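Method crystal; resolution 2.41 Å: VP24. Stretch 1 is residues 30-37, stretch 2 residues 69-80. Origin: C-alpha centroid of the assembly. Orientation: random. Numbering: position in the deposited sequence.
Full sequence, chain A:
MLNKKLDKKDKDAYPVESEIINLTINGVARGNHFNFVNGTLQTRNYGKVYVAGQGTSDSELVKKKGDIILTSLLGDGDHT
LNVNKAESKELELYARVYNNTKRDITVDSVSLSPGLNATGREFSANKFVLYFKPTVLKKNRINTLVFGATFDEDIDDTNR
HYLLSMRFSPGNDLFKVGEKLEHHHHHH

Stretch 1 (30-37) RGNHFNFV
Stretch 2, residues 69-80: ILTSLLGDGDHT

Two segments of one chain pack together and bury 564 Å² in all. Residues 33-36 form a strand. A second strand, already under way before Ile69, includes Leu70, Thr71 and Ser72; farther on the chain is loop, through Thr80. The strand directions lie 139° apart, so they run roughly antiparallel, with axes 6.3 Å apart at closest. Asn35 CA sits 5.6 Å from Ser72 CA, and Gly31 CA sits 5.2 Å from Gly75 CA.

No backbone-to-backbone hydrogen bond joins the segments; side chains do the bridging. Ser72 (chi1 p) points toward the first strand. Ser72 OG donates to Asn35 OD1 at 2.6 Å and accepts from Phe36 N at 3.0 Å, with a nearly straight N-H...O angle of 165°. One hydroxyl thus serves as both donor and acceptor. Asn35 is t at chi1, chi2 31°, and its ND2 is satisfied elsewhere in the structure.

His33 (chi1 -80°, chi2 109°) points toward the loop. His33 NE2 donates to Asp78 O at 2.7 Å and 170°. His79 (chi1 -78°, chi2 -81°) answers in the other direction: its NE2 donates to Gly31 O at 2.7 Å, with a more bent angle of 138°. His79 ND1 is bonded elsewhere. The two imidazoles form an offset stack, centroids 4.1 Å apart and planes at 23°. Their NE2 atoms, His33 NE2 and His79 NE2, are 3.4 Å apart but not hydrogen-bonded. Leu74 CA covers the opposite face of His33, 4.0 Å from the ring centroid.

Gly31 has phi/psi 114/-13, where a CB would jam against the preceding carbonyl O. Asn32 follows at 54/51, then the chain extends. Gly75 (71/144) and Gly77 (92/-32) also have positive phi. Asp78 N to Gly75 O is a weak bond of 3.3 Å.

Phe36 (chi1 m) supplies apolar packing: Phe36 CZ lies 3.9 Å from Leu70 CD2.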

# COMPACT_ATOMS: atom_id res chain seq x y z
N ARG A 30 -8.01 2.45 26.52
CA ARG A 30 -8.84 1.54 27.30
C ARG A 30 -9.65 0.61 26.38
O ARG A 30 -10.64 1.02 25.77
CB ARG A 30 -9.77 2.32 28.23
CG ARG A 30 -10.47 1.46 29.27
CD ARG A 30 -10.21 1.97 30.69
NE ARG A 30 -10.79 1.10 31.71
CZ ARG A 30 -11.26 1.50 32.89
NH1 ARG A 30 -11.22 2.79 33.22
NH2 ARG A 30 -11.77 0.62 33.74
N GLY A 31 -9.23 -0.64 26.29
CA GLY A 31 -9.89 -1.60 25.42
C GLY A 31 -8.98 -2.04 24.29
O GLY A 31 -9.27 -3.02 23.60
N ASN A 32 -7.88 -1.30 24.10
CA ASN A 32 -6.90 -1.58 23.07
C ASN A 32 -7.55 -1.68 21.69
O ASN A 32 -7.36 -2.64 20.96
CB ASN A 32 -6.15 -2.88 23.40
CG ASN A 32 -5.16 -2.71 24.54
OD1 ASN A 32 -5.55 -2.58 25.70
ND2 ASN A 32 -3.88 -2.73 24.22
N HIS A 33 -8.34 -0.66 21.34
CA HIS A 33 -9.07 -0.65 20.09
C HIS A 33 -8.74 0.53 19.18
O HIS A 33 -8.15 1.53 19.61
CB HIS A 33 -10.57 -0.64 20.34
CG HIS A 33 -11.14 -1.98 20.68
ND1 HIS A 33 -11.58 -2.30 21.94
CD2 HIS A 33 -11.36 -3.08 19.92
CE1 HIS A 33 -12.04 -3.54 21.94
NE2 HIS A 33 -11.92 -4.03 20.73
N PHE A 34 -9.12 0.40 17.92
CA PHE A 34 -9.25 1.55 17.04
C PHE A 34 -10.71 1.89 17.00
O PHE A 34 -11.54 1.01 17.13
CB PHE A 34 -8.71 1.27 15.64
CG PHE A 34 -7.24 1.44 15.51
CD1 PHE A 34 -6.67 2.70 15.55
CD2 PHE A 34 -6.42 0.33 15.34
CE1 PHE A 34 -5.30 2.86 15.43
CE2 PHE A 34 -5.06 0.48 15.22
CZ PHE A 34 -4.50 1.74 15.26
N ASN A 35 -11.03 3.16 16.81
CA ASN A 35 -12.42 3.60 16.80
C ASN A 35 -12.69 4.52 15.61
O ASN A 35 -11.96 5.50 15.39
CB ASN A 35 -12.75 4.29 18.12
CG ASN A 35 -14.24 4.46 18.34
OD1 ASN A 35 -15.05 3.65 17.88
ND2 ASN A 35 -14.61 5.51 19.06
N PHE A 36 -13.72 4.21 14.82
CA PHE A 36 -14.07 5.06 13.67
C PHE A 36 -14.46 6.47 14.10
O PHE A 36 -14.95 6.67 15.20
CB PHE A 36 -15.21 4.46 12.86
CG PHE A 36 -14.84 3.24 12.07
CD1 PHE A 36 -13.80 3.29 11.13
CD2 PHE A 36 -15.55 2.05 12.22
CE1 PHE A 36 -13.46 2.17 10.38
CE2 PHE A 36 -15.22 0.92 11.49
CZ PHE A 36 -14.17 0.98 10.55
N VAL A 37 -14.24 7.44 13.21
CA VAL A 37 -14.94 8.71 13.28
C VAL A 37 -16.20 8.55 12.44
O VAL A 37 -16.14 8.09 11.29
CB VAL A 37 -14.09 9.88 12.74
CG1 VAL A 37 -14.93 11.14 12.59
CG2 VAL A 37 -12.89 10.12 13.65
N ILE A 69 -22.47 -0.33 5.64
CA ILE A 69 -22.58 0.28 6.97
C ILE A 69 -21.53 -0.31 7.89
O ILE A 69 -21.43 -1.54 8.03
CB ILE A 69 -23.98 0.05 7.61
CG1 ILE A 69 -25.08 0.06 6.56
CG2 ILE A 69 -24.25 1.08 8.72
CD1 ILE A 69 -25.29 1.41 5.90
N LEU A 70 -20.76 0.55 8.54
CA LEU A 70 -19.70 0.10 9.41
C LEU A 70 -19.87 0.64 10.82
O LEU A 70 -20.33 1.77 11.01
CB LEU A 70 -18.33 0.54 8.89
CG LEU A 70 -17.88 0.16 7.48
CD1 LEU A 70 -18.36 1.18 6.46
CD2 LEU A 70 -16.38 0.07 7.47
N THR A 71 -19.48 -0.17 11.81
CA THR A 71 -19.34 0.28 13.18
C THR A 71 -18.11 -0.38 13.81
O THR A 71 -17.82 -1.55 13.54
CB THR A 71 -20.62 -0.03 14.03
OG1 THR A 71 -20.46 0.51 15.35
CG2 THR A 71 -20.87 -1.53 14.14
N SER A 72 -17.36 0.37 14.61
CA SER A 72 -16.29 -0.22 15.39
C SER A 72 -16.80 -0.51 16.79
O SER A 72 -17.54 0.30 17.36
CB SER A 72 -15.07 0.71 15.43
OG SER A 72 -15.43 2.02 15.85
N LEU A 73 -16.45 -1.68 17.33
CA LEU A 73 -16.90 -2.09 18.66
C LEU A 73 -15.77 -1.91 19.66
O LEU A 73 -14.59 -2.05 19.33
CB LEU A 73 -17.38 -3.56 18.67
CG LEU A 73 -18.48 -3.96 17.69
CD1 LEU A 73 -19.04 -5.36 18.00
CD2 LEU A 73 -19.60 -2.92 17.63
N LEU A 74 -16.14 -1.56 20.89
CA LEU A 74 -15.16 -1.28 21.93
C LEU A 74 -15.38 -2.24 23.09
O LEU A 74 -16.18 -3.17 22.99
CB LEU A 74 -15.27 0.18 22.37
CG LEU A 74 -15.16 1.16 21.18
CD1 LEU A 74 -15.48 2.59 21.58
CD2 LEU A 74 -13.79 1.08 20.49
N GLY A 75 -14.67 -2.06 24.19
CA GLY A 75 -14.89 -2.95 25.32
C GLY A 75 -14.37 -4.38 25.15
O GLY A 75 -14.42 -4.95 24.05
N ASP A 76 -13.88 -4.94 26.26
CA ASP A 76 -13.21 -6.25 26.28
C ASP A 76 -14.07 -7.31 25.63
O ASP A 76 -15.30 -7.21 25.59
CB ASP A 76 -12.91 -6.68 27.72
CG ASP A 76 -11.89 -5.81 28.40
OD1 ASP A 76 -11.97 -4.57 28.25
OD2 ASP A 76 -11.01 -6.38 29.08
N GLY A 77 -13.42 -8.34 25.13
CA GLY A 77 -14.17 -9.40 24.50
C GLY A 77 -14.34 -9.19 23.01
O GLY A 77 -14.39 -10.15 22.26
N ASP A 78 -14.43 -7.94 22.58
CA ASP A 78 -14.48 -7.63 21.15
C ASP A 78 -13.06 -7.64 20.57
O ASP A 78 -12.52 -6.60 20.18
CB ASP A 78 -15.16 -6.27 20.92
CG ASP A 78 -16.64 -6.27 21.31
OD1 ASP A 78 -17.29 -7.33 21.28
OD2 ASP A 78 -17.16 -5.17 21.63
N HIS A 79 -12.45 -8.83 20.53
CA HIS A 79 -11.06 -9.01 20.10
C HIS A 79 -10.85 -10.38 19.48
O HIS A 79 -11.14 -11.39 20.11
CB HIS A 79 -10.09 -8.89 21.28
CG HIS A 79 -9.80 -7.49 21.72
ND1 HIS A 79 -8.89 -6.69 21.08
CD2 HIS A 79 -10.26 -6.78 22.77
CE1 HIS A 79 -8.82 -5.52 21.70
NE2 HIS A 79 -9.65 -5.55 22.73
N THR A 80 -10.31 -10.43 18.26
CA THR A 80 -9.86 -11.71 17.72
C THR A 80 -8.39 -11.92 18.04
O THR A 80 -7.82 -12.96 17.72
CB THR A 80 -10.04 -11.79 16.21
OG1 THR A 80 -9.28 -10.74 15.60
CG2 THR A 80 -11.52 -11.66 15.84